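Side-chain contacts in signal recognition particle receptor FtsY (Sulfolobus acidocaldarius, PDB 5L3S), which is the signal recognition particle receptor, an SRP54-type protein that pairs a helical bundle with a P-loop GTPase-type domain holding a bound phosphoaminophosphonic acid-guanylate ester: residues Glu29-Leu34 with Glu42-Ile47; Glu49-Asn54 with Asn72-Ser77; Thr248-Asp253 with Val291-Ser296. One frame throughout, in Å; residues are numbered along the deposited sequence.

Contact 1. Residues Glu29-Leu34 with Glu42-Ile47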
loop_
_atom_site.group_PDB
_atom_site.type_symbol
_atom_site.label_atom_id
_atom_site.label_comp_id
_atom_site.label_asym_id
_atom_site.label_seq_id
_atom_site.Cartn_x
_atom_site.Cartn_y
_atom_site.Cartn_z
ATOM N N GLU B 29 -18.361 -15.664 -11.738
ATOM C CA GLU B 29 -18.476 -15.301 -10.323
ATOM C C GLU B 29 -17.129 -15.460 -9.615
ATOM O O GLU B 29 -16.739 -14.616 -8.808
ATOM C CB GLU B 29 -19.539 -16.138 -9.612
ATOM C CG GLU B 29 -20.968 -15.746 -9.951
ATOM C CD GLU B 29 -22.003 -16.667 -9.321
ATOM O OE1 GLU B 29 -21.614 -17.712 -8.753
ATOM O OE2 GLU B 29 -23.209 -16.346 -9.397
ATOM N N LEU B 30 -16.415 -16.538 -9.928
ATOM C CA LEU B 30 -15.103 -16.767 -9.327
ATOM C C LEU B 30 -14.081 -15.712 -9.752
ATOM O O LEU B 30 -13.210 -15.335 -8.966
ATOM C CB LEU B 30 -14.590 -18.171 -9.649
ATOM C CG LEU B 30 -15.362 -19.293 -8.946
ATOM C CD1 LEU B 30 -14.934 -20.671 -9.448
ATOM C CD2 LEU B 30 -15.196 -19.183 -7.434
ATOM N N ARG B 31 -14.188 -15.247 -10.993
ATOM C CA ARG B 31 -13.269 -14.244 -11.498
ATOM C C ARG B 31 -13.407 -12.954 -10.714
ATOM O O ARG B 31 -12.414 -12.342 -10.340
ATOM C CB ARG B 31 -13.506 -13.952 -12.978
ATOM C CG ARG B 31 -12.576 -12.857 -13.509
ATOM C CD ARG B 31 -12.999 -12.375 -14.893
ATOM N NE ARG B 31 -13.177 -13.486 -15.824
ATOM C CZ ARG B 31 -12.181 -14.182 -16.364
ATOM N NH1 ARG B 31 -10.913 -13.892 -16.061
ATOM N NH2 ARG B 31 -12.454 -15.181 -17.201
ATOM N N PHE B 32 -14.641 -12.548 -10.454
ATOM C CA PHE B 32 -14.855 -11.308 -9.722
ATOM C C PHE B 32 -14.510 -11.423 -8.234
ATOM O O PHE B 32 -14.100 -10.445 -7.611
ATOM C CB PHE B 32 -16.254 -10.768 -9.987
ATOM C CG PHE B 32 -16.450 -10.351 -11.410
ATOM C CD1 PHE B 32 -15.697 -9.313 -11.943
ATOM C CD2 PHE B 32 -17.339 -11.022 -12.237
ATOM C CE1 PHE B 32 -15.849 -8.935 -13.262
ATOM C CE2 PHE B 32 -17.489 -10.649 -13.549
ATOM C CZ PHE B 32 -16.744 -9.606 -14.064
ATOM N N GLN B 33 -14.638 -12.624 -7.685
ATOM C CA GLN B 33 -14.226 -12.879 -6.312
ATOM C C GLN B 33 -12.707 -12.759 -6.164
ATOM O O GLN B 33 -12.216 -12.107 -5.243
ATOM C CB GLN B 33 -14.711 -14.264 -5.849
ATOM C CG GLN B 33 -14.402 -14.560 -4.385
ATOM C CD GLN B 33 -15.225 -15.714 -3.824
ATOM O OE1 GLN B 33 -16.026 -16.329 -4.535
ATOM N NE2 GLN B 33 -15.031 -16.010 -2.542
ATOM N N LEU B 34 -11.964 -13.384 -7.072
ATOM C CA LEU B 34 -10.504 -13.292 -7.047
ATOM C C LEU B 34 -10.030 -11.857 -7.293
ATOM O O LEU B 34 -9.132 -11.369 -6.607
ATOM C CB LEU B 34 -9.879 -14.233 -8.080
ATOM C CG LEU B 34 -10.138 -15.737 -7.854
ATOM C CD1 LEU B 34 -9.689 -16.572 -9.047
ATOM C CD2 LEU B 34 -9.449 -16.180 -6.598
ATOM N N GLU B 42 -4.211 -10.683 -14.625
ATOM C CA GLU B 42 -3.482 -11.638 -15.453
ATOM C C GLU B 42 -3.349 -13.018 -14.781
ATOM O O GLU B 42 -3.450 -14.050 -15.438
ATOM C CB GLU B 42 -2.108 -11.061 -15.815
ATOM C CG GLU B 42 -2.156 -9.751 -16.639
ATOM C CD GLU B 42 -2.500 -8.490 -15.819
ATOM O OE1 GLU B 42 -2.319 -8.481 -14.580
ATOM O OE2 GLU B 42 -2.958 -7.497 -16.429
ATOM N N VAL B 43 -3.125 -13.027 -13.472
ATOM C CA VAL B 43 -3.010 -14.275 -12.724
ATOM C C VAL B 43 -4.380 -14.937 -12.555
ATOM O O VAL B 43 -4.518 -16.153 -12.695
ATOM C CB VAL B 43 -2.347 -14.035 -11.352
ATOM C CG1 VAL B 43 -2.415 -15.287 -10.472
ATOM C CG2 VAL B 43 -0.911 -13.592 -11.558
ATOM N N THR B 44 -5.388 -14.125 -12.260
ATOM C CA THR B 44 -6.773 -14.598 -12.185
ATOM C C THR B 44 -7.195 -15.304 -13.466
ATOM O O THR B 44 -7.766 -16.399 -13.428
ATOM C CB THR B 44 -7.720 -13.434 -11.868
ATOM O OG1 THR B 44 -7.543 -13.059 -10.498
ATOM C CG2 THR B 44 -9.177 -13.820 -12.088
ATOM N N GLU B 45 -6.906 -14.688 -14.606
ATOM C CA GLU B 45 -7.237 -15.308 -15.887
ATOM C C GLU B 45 -6.549 -16.670 -16.094
ATOM O O GLU B 45 -7.189 -17.641 -16.517
ATOM C CB GLU B 45 -6.913 -14.370 -17.043
ATOM C CG GLU B 45 -7.336 -14.923 -18.394
ATOM C CD GLU B 45 -7.316 -13.876 -19.490
ATOM O OE1 GLU B 45 -6.946 -12.714 -19.202
ATOM O OE2 GLU B 45 -7.672 -14.222 -20.640
ATOM N N LYS B 46 -5.255 -16.749 -15.794
ATOM C CA LYS B 46 -4.520 -18.003 -16.000
ATOM C C LYS B 46 -5.049 -19.098 -15.083
ATOM O O LYS B 46 -5.226 -20.234 -15.501
ATOM C CB LYS B 46 -3.022 -17.809 -15.766
ATOM C CG LYS B 46 -2.310 -17.006 -16.840
ATOM C CD LYS B 46 -0.894 -16.663 -16.395
ATOM C CE LYS B 46 -0.094 -15.986 -17.495
ATOM N NZ LYS B 46 1.174 -15.402 -16.954
ATOM N N ILE B 47 -5.314 -18.748 -13.832
ATOM C CA ILE B 47 -5.813 -19.723 -12.873
ATOM C C ILE B 47 -7.175 -20.277 -13.290
ATOM O O ILE B 47 -7.442 -21.482 -13.171
ATOM C CB ILE B 47 -5.876 -19.104 -11.463
ATOM C CG1 ILE B 47 -4.470 -19.077 -10.864
ATOM C CG2 ILE B 47 -6.809 -19.888 -10.556
ATOM C CD1 ILE B 47 -4.393 -18.363 -9.549
#
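The guanidinium of R31 meets E45 at one edge. There CA of E45 lies near the guanidinium plane, 3.9 Å from NH1 of R31. The methyl CG2 of T44 lies obliquely to the same group. The contact belongs to the SRP54-type helical bundle, where helix 20-36 packs on helix 41-55. The two segments run roughly antiparallel, at 147°, and their axes come within 9.9 Å.

R31 and E45 lie side by side and point the same way. Their planar ends are nearly perpendicular, at 88°. NH1 of R31 stays 5.2 Å from OE1 of E45, so the opposite charges are near but make no salt bridge here. The attraction would be weak and long-range. NH2 of R31 instead has a weak, long ion pair with E28, one turn back on its own helix. The arginine chain bends at chi3, -52°, and this turn brings its NH1 over to the backbone of E45.

Deeper in, the contact is made by aliphatic groups. The beta carbons of T44 and L34 both face the other helix. CG2 of T44 touches CG of R31 at 3.8 Å, which uses the stem of the arginine as an apolar surface. L34 is buried. L48, the next turn of helix 41-55, packs on both R31 and L34.

The hydroxyl of T44 is buried but has a partner, since it hydrogen-bonds to the carbonyl O of S40. Its OG1 also rests 3.6 Å from CB of L34.

Contact 2. Residues Glu49-Asn54 with Asn72-Ser77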
loop_
_atom_site.group_PDB
_atom_site.type_symbol
_atom_site.label_atom_id
_atom_site.label_comp_id
_atom_site.label_asym_id
_atom_site.label_seq_id
_atom_site.Cartn_x
_atom_site.Cartn_y
_atom_site.Cartn_z
ATOM N N GLU B 49 -8.363 -20.283 -16.385
ATOM C CA GLU B 49 -8.162 -21.057 -17.609
ATOM C C GLU B 49 -7.660 -22.449 -17.250
ATOM O O GLU B 49 -8.060 -23.432 -17.876
ATOM C CB GLU B 49 -7.173 -20.371 -18.556
ATOM C CG GLU B 49 -7.747 -19.190 -19.323
ATOM C CD GLU B 49 -8.866 -19.598 -20.262
ATOM O OE1 GLU B 49 -8.684 -20.578 -21.019
ATOM O OE2 GLU B 49 -9.935 -18.945 -20.235
ATOM N N ASP B 50 -6.788 -22.526 -16.241
ATOM C CA ASP B 50 -6.305 -23.815 -15.735
ATOM C C ASP B 50 -7.495 -24.630 -15.235
ATOM O O ASP B 50 -7.620 -25.819 -15.513
ATOM C CB ASP B 50 -5.323 -23.619 -14.567
ATOM C CG ASP B 50 -3.942 -23.152 -15.011
ATOM O OD1 ASP B 50 -3.636 -23.240 -16.220
ATOM O OD2 ASP B 50 -3.152 -22.713 -14.136
ATOM N N LEU B 51 -8.360 -23.958 -14.485
ATOM C CA LEU B 51 -9.524 -24.570 -13.864
ATOM C C LEU B 51 -10.482 -25.148 -14.913
ATOM O O LEU B 51 -10.864 -26.318 -14.841
ATOM C CB LEU B 51 -10.229 -23.524 -12.989
ATOM C CG LEU B 51 -11.508 -23.966 -12.278
ATOM C CD1 LEU B 51 -11.235 -25.175 -11.374
ATOM C CD2 LEU B 51 -12.112 -22.796 -11.500
ATOM N N LYS B 52 -10.849 -24.329 -15.893
ATOM C CA LYS B 52 -11.708 -24.777 -16.991
ATOM C C LYS B 52 -11.129 -25.998 -17.713
ATOM O O LYS B 52 -11.830 -26.990 -17.962
ATOM C CB LYS B 52 -11.927 -23.632 -17.983
ATOM C CG LYS B 52 -12.634 -24.050 -19.264
ATOM C CD LYS B 52 -12.777 -22.874 -20.221
ATOM C CE LYS B 52 -13.565 -21.734 -19.592
ATOM N NZ LYS B 52 -13.941 -20.700 -20.599
ATOM N N ASN B 53 -9.841 -25.933 -18.033
ATOM C CA ASN B 53 -9.188 -27.026 -18.743
ATOM C C ASN B 53 -9.101 -28.312 -17.942
ATOM O O ASN B 53 -9.165 -29.406 -18.503
ATOM C CB ASN B 53 -7.798 -26.613 -19.203
ATOM C CG ASN B 53 -7.844 -25.592 -20.303
ATOM O OD1 ASN B 53 -8.690 -25.669 -21.189
ATOM N ND2 ASN B 53 -6.939 -24.619 -20.252
ATOM N N ASN B 54 -8.946 -28.187 -16.632
ATOM C CA ASN B 54 -8.933 -29.372 -15.788
ATOM C C ASN B 54 -10.302 -30.037 -15.748
ATOM O O ASN B 54 -10.401 -31.244 -15.567
ATOM C CB ASN B 54 -8.498 -29.021 -14.367
ATOM C CG ASN B 54 -8.408 -30.240 -13.474
ATOM O OD1 ASN B 54 -9.390 -30.643 -12.850
ATOM N ND2 ASN B 54 -7.227 -30.843 -13.415
ATOM N N ASN B 72 -14.908 -26.137 -5.317
ATOM C CA ASN B 72 -14.025 -27.003 -4.540
ATOM C C ASN B 72 -12.740 -27.354 -5.278
ATOM O O ASN B 72 -11.679 -27.440 -4.666
ATOM C CB ASN B 72 -14.751 -28.271 -4.089
ATOM C CG ASN B 72 -15.686 -28.009 -2.937
ATOM O OD1 ASN B 72 -15.621 -26.951 -2.305
ATOM N ND2 ASN B 72 -16.562 -28.965 -2.649
ATOM N N THR B 73 -12.837 -27.566 -6.589
ATOM C CA THR B 73 -11.648 -27.824 -7.400
ATOM C C THR B 73 -10.701 -26.612 -7.330
ATOM O O THR B 73 -9.482 -26.766 -7.217
ATOM C CB THR B 73 -12.015 -28.141 -8.866
ATOM O OG1 THR B 73 -12.928 -29.241 -8.897
ATOM C CG2 THR B 73 -10.783 -28.513 -9.668
ATOM N N LEU B 74 -11.264 -25.409 -7.382
ATOM C CA LEU B 74 -10.444 -24.196 -7.274
ATOM C C LEU B 74 -9.795 -24.030 -5.896
ATOM O O LEU B 74 -8.615 -23.682 -5.796
ATOM C CB LEU B 74 -11.250 -22.940 -7.630
ATOM C CG LEU B 74 -10.436 -21.645 -7.557
ATOM C CD1 LEU B 74 -9.276 -21.713 -8.533
ATOM C CD2 LEU B 74 -11.303 -20.408 -7.842
ATOM N N LYS B 75 -10.562 -24.259 -4.834
ATOM C CA LYS B 75 -10.026 -24.151 -3.482
ATOM C C LYS B 75 -8.889 -25.141 -3.291
ATOM O O LYS B 75 -7.875 -24.826 -2.673
ATOM C CB LYS B 75 -11.105 -24.423 -2.435
ATOM C CG LYS B 75 -12.201 -23.375 -2.348
ATOM C CD LYS B 75 -13.099 -23.692 -1.158
ATOM C CE LYS B 75 -14.312 -22.788 -1.107
ATOM N NZ LYS B 75 -15.152 -23.097 0.088
ATOM N N LYS B 76 -9.076 -26.345 -3.826
ATOM C CA LYS B 76 -8.072 -27.394 -3.750
ATOM C C LYS B 76 -6.826 -27.052 -4.572
ATOM O O LYS B 76 -5.706 -27.298 -4.129
ATOM C CB LYS B 76 -8.681 -28.731 -4.186
ATOM C CG LYS B 76 -7.684 -29.861 -4.404
ATOM C CD LYS B 76 -6.942 -30.234 -3.127
ATOM C CE LYS B 76 -6.069 -31.464 -3.348
ATOM N NZ LYS B 76 -5.234 -31.811 -2.164
ATOM N N SER B 77 -7.010 -26.462 -5.753
ATOM C CA SER B 77 -5.862 -26.064 -6.578
ATOM C C SER B 77 -5.066 -24.918 -5.948
ATOM O O SER B 77 -3.834 -24.917 -5.977
ATOM C CB SER B 77 -6.289 -25.683 -7.994
ATOM O OG SER B 77 -6.777 -26.820 -8.696
#
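Apolar contact carries most of this pairing. L51 of helix 41-55 reaches across to T73 and L74 of helix 66-85 and divides its two methyls between them. CD1 of L51 sits on CG2 of T73 at 3.8 Å. CD2 of L51 meets CB of L74 at 4.0 Å, and the two leucine side chains cross at about a right angle. The fork is set by the torsions of L51: CG lies opposite the backbone N (chi1 178°), and the chain then turns at chi2, 58°. L51 and L74 are both buried.

The polar groups add little across the interface. The amide oxygen OD1 of N54 comes to 4.1 Å from CG2 of T73, a van der Waals approach to a methyl near the exposed end of the contact. No hydrogen bond joins the two segments. The T73 hydroxyl is satisfied within its own helix, by the carbonyl O of I69. That leaves its methyl as the group facing helix 41-55.

The segments cross at 122°, with axes 10.5 Å apart at the closest. Both belong to the SRP54-type helical bundle. Helix 20-36 closes the apolar layer from a third direction, with I27 and L30 on L51. On another flank, L74 and K75 touch helix 287-295 through F295.

Contact 3. Residues Thr248-Asp253 with Val291-Ser296; sequences TKVDAD and VERIFS. With GNP (phosphoaminophosphonic acid-guanylate ester), chain R.
K249 to A252 form a type I beta turn, closed by the bond from N of A252 to O of K249 (3.1 Å), and V250 within it meets R293 of helix 287-295. The segment follows strand 244-248. Its sequence, TKVD, fits the TKxD guanine-recognition motif of P-loop GTPases.

On one side of the turn is GNP. The carboxylate of D251 takes two hydrogen bonds from the base, OD1 from N1 at 2.8 Å and OD2 from N2 at 3.0 Å. Both are fairly straight, at 162° and 167°. This paired grip fixes the rotation of the carboxylate. OD2 of D251 also bonds to a polar side chain of another protein chain. The backbone N of K249 binds O6 of the base at 2.9 Å. The extended side chain of K249 runs along one face of the base, with CG 3.7 Å from C5 of GNP. Its NZ forms a salt bridge with D222.

On the other side is R293, extended from CG to NE. V250 lays its methyl CG1 over one face of the guanidinium, offset toward the rim. V250 CG1 lies anti to the backbone N (chi1 167°), which aims it at the arginine. NH2 of R293 bonds to the carbonyl O of A254, just past the turn. D253 has its salt bridge with a basic side chain of another protein chain. NH2 of R293 is also 2.8 Å from O of V250, but the angle is too poor for a hydrogen bond.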
loop_
_atom_site.group_PDB
_atom_site.type_symbol
_atom_site.label_atom_id
_atom_site.label_comp_id
_atom_site.label_asym_id
_atom_site.label_seq_id
_atom_site.Cartn_x
_atom_site.Cartn_y
_atom_site.Cartn_z
ATOM N N THR B 248 1.949 -7.090 5.010
ATOM C CA THR B 248 1.510 -6.274 6.144
ATOM C C THR B 248 0.085 -5.730 5.989
ATOM O O THR B 248 -0.487 -5.760 4.900
ATOM C CB THR B 248 2.421 -5.040 6.300
ATOM O OG1 THR B 248 2.331 -4.256 5.108
ATOM C CG2 THR B 248 3.893 -5.468 6.528
ATOM N N LYS B 249 -0.465 -5.225 7.095
ATOM C CA LYS B 249 -1.713 -4.474 7.092
ATOM C C LYS B 249 -2.899 -5.313 6.652
ATOM O O LYS B 249 -3.860 -4.797 6.105
ATOM C CB LYS B 249 -1.589 -3.206 6.225
ATOM C CG LYS B 249 -0.421 -2.305 6.627
ATOM C CD LYS B 249 -0.258 -1.108 5.653
ATOM C CE LYS B 249 1.151 -0.472 5.828
ATOM N NZ LYS B 249 1.436 0.585 4.800
ATOM N N VAL B 250 -2.820 -6.616 6.906
ATOM C CA VAL B 250 -3.884 -7.541 6.533
ATOM C C VAL B 250 -5.124 -7.223 7.370
ATOM O O VAL B 250 -6.260 -7.504 6.968
ATOM C CB VAL B 250 -3.387 -8.996 6.705
ATOM C CG1 VAL B 250 -4.525 -9.989 6.642
ATOM C CG2 VAL B 250 -2.339 -9.299 5.636
ATOM N N ASP B 251 -4.906 -6.568 8.514
ATOM C CA ASP B 251 -6.027 -6.168 9.375
ATOM C C ASP B 251 -6.906 -5.054 8.769
ATOM O O ASP B 251 -7.974 -4.758 9.298
ATOM C CB ASP B 251 -5.545 -5.762 10.775
ATOM C CG ASP B 251 -4.436 -4.709 10.737
ATOM O OD1 ASP B 251 -3.407 -4.897 10.044
ATOM O OD2 ASP B 251 -4.605 -3.667 11.395
ATOM N N ALA B 252 -6.468 -4.454 7.666
ATOM C CA ALA B 252 -7.315 -3.480 6.950
ATOM C C ALA B 252 -8.369 -4.152 6.050
ATOM O O ALA B 252 -8.694 -3.628 4.980
ATOM C CB ALA B 252 -6.469 -2.568 6.126
ATOM N N ASP B 253 -8.886 -5.304 6.474
ATOM C CA ASP B 253 -9.901 -6.038 5.711
ATOM C C ASP B 253 -9.389 -6.405 4.313
ATOM O O ASP B 253 -10.162 -6.571 3.370
ATOM C CB ASP B 253 -11.202 -5.222 5.616
ATOM C CG ASP B 253 -12.379 -6.046 5.112
ATOM O OD1 ASP B 253 -12.410 -7.259 5.403
ATOM O OD2 ASP B 253 -13.263 -5.487 4.420
ATOM N N VAL B 291 -7.063 -19.530 2.009
ATOM C CA VAL B 291 -8.205 -19.987 1.224
ATOM C C VAL B 291 -9.524 -19.683 1.931
ATOM O O VAL B 291 -10.516 -19.304 1.299
ATOM C CB VAL B 291 -8.088 -21.503 0.902
ATOM C CG1 VAL B 291 -9.392 -22.056 0.382
ATOM C CG2 VAL B 291 -6.967 -21.740 -0.096
ATOM N N GLU B 292 -9.535 -19.841 3.250
ATOM C CA GLU B 292 -10.732 -19.519 4.018
ATOM C C GLU B 292 -11.026 -18.021 3.987
ATOM O O GLU B 292 -12.179 -17.617 3.842
ATOM C CB GLU B 292 -10.625 -20.036 5.454
ATOM C CG GLU B 292 -10.845 -21.548 5.545
ATOM C CD GLU B 292 -12.160 -21.992 4.903
ATOM O OE1 GLU B 292 -13.226 -21.497 5.333
ATOM O OE2 GLU B 292 -12.128 -22.825 3.967
ATOM N N ARG B 293 -9.982 -17.208 4.090
ATOM C CA ARG B 293 -10.150 -15.745 4.079
ATOM C C ARG B 293 -10.826 -15.303 2.784
ATOM O O ARG B 293 -11.839 -14.600 2.798
ATOM C CB ARG B 293 -8.801 -15.064 4.204
ATOM C CG ARG B 293 -8.868 -13.532 4.292
ATOM C CD ARG B 293 -7.567 -12.990 4.853
ATOM N NE ARG B 293 -7.576 -11.543 5.062
ATOM C CZ ARG B 293 -8.035 -10.944 6.158
ATOM N NH1 ARG B 293 -8.548 -11.659 7.153
ATOM N NH2 ARG B 293 -7.996 -9.622 6.252
ATOM N N ILE B 294 -10.267 -15.760 1.670
ATOM C CA ILE B 294 -10.759 -15.414 0.345
ATOM C C ILE B 294 -12.169 -15.918 0.053
ATOM O O ILE B 294 -13.012 -15.162 -0.426
ATOM C CB ILE B 294 -9.790 -15.905 -0.744
ATOM C CG1 ILE B 294 -8.524 -15.045 -0.723
ATOM C CG2 ILE B 294 -10.467 -15.899 -2.121
ATOM C CD1 ILE B 294 -7.842 -14.925 -2.057
ATOM N N PHE B 295 -12.431 -17.190 0.339
ATOM C CA PHE B 295 -13.727 -17.780 0.002
ATOM C C PHE B 295 -14.733 -17.778 1.152
ATOM O O PHE B 295 -15.782 -18.419 1.067
ATOM C CB PHE B 295 -13.552 -19.193 -0.567
ATOM C CG PHE B 295 -12.823 -19.223 -1.874
ATOM C CD1 PHE B 295 -11.455 -19.419 -1.917
ATOM C CD2 PHE B 295 -13.502 -19.029 -3.063
ATOM C CE1 PHE B 295 -10.781 -19.433 -3.123
ATOM C CE2 PHE B 295 -12.833 -19.044 -4.271
ATOM C CZ PHE B 295 -11.475 -19.245 -4.302
ATOM N N SER B 296 -14.418 -17.053 2.219
ATOM C CA SER B 296 -15.347 -16.894 3.336
ATOM C C SER B 296 -15.138 -15.551 4.027
ATOM O O SER B 296 -15.885 -14.601 3.794
ATOM C CB SER B 296 -15.200 -18.036 4.345
ATOM O OG SER B 296 -15.349 -19.300 3.723
HETATM P PG GNP R . 9.813 3.539 5.429
HETATM O O1G GNP R . 11.024 3.148 6.245
HETATM O O2G GNP R . 9.599 5.046 5.395
HETATM O O3G GNP R . 9.862 3.092 3.985
HETATM N N3B GNP R . 8.516 2.886 6.100
HETATM P PB GNP R . 8.494 1.328 6.564
HETATM O O1B GNP R . 9.659 1.046 7.403
HETATM O O2B GNP R . 8.406 0.478 5.366
HETATM O O3A GNP R . 7.225 1.183 7.375
HETATM P PA GNP R . 6.957 1.504 8.853
HETATM O O1A GNP R . 7.435 0.386 9.730
HETATM O O2A GNP R . 7.430 2.880 9.198
HETATM O "O5'" GNP R . 5.397 1.430 8.996
HETATM C "C5'" GNP R . 4.502 2.383 8.338
HETATM C "C4'" GNP R . 3.189 2.428 9.099
HETATM O "O4'" GNP R . 2.427 1.181 8.891
HETATM C "C3'" GNP R . 3.347 2.562 10.601
HETATM O "O3'" GNP R . 2.282 3.352 11.097
HETATM C "C2'" GNP R . 3.199 1.114 11.100
HETATM O "O2'" GNP R . 2.727 1.074 12.435
HETATM C "C1'" GNP R . 2.072 0.671 10.153
HETATM N N9 GNP R . 1.980 -0.783 10.033
HETATM C C8 GNP R . 2.974 -1.684 9.760
HETATM N N7 GNP R . 2.554 -2.935 9.699
HETATM C C5 GNP R . 1.188 -2.826 9.946
HETATM C C6 GNP R . 0.196 -3.828 10.014
HETATM O O6 GNP R . 0.378 -5.046 9.874
HETATM N N1 GNP R . -1.067 -3.306 10.303
HETATM C C2 GNP R . -1.328 -1.954 10.473
HETATM N N2 GNP R . -2.581 -1.592 10.740
HETATM N N3 GNP R . -0.397 -1.009 10.411
HETATM C C4 GNP R . 0.825 -1.515 10.153
#

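The contacts follow one another along the chain. Contacts 1 and 2 lie in the helical bundle, share helix 41-55 and have centres about 11 Å apart. They merge into one apolar core, where CG2 of I47 packs on CD1 of L74 at 3.7 Å. Contact 3 lies in the GTPase domain, about 17 Å from contact 1 and 21 Å from contact 2, centre to centre. Its helix 287-295 ends against the bundle: CE2 of F295 meets CD2 of L30 at 4.0 Å, and Q33 probably hydrogen-bonds to I294. The C-terminal helix thus touches both the bundle and the loop at the GNP base, a physical connection between the two domains.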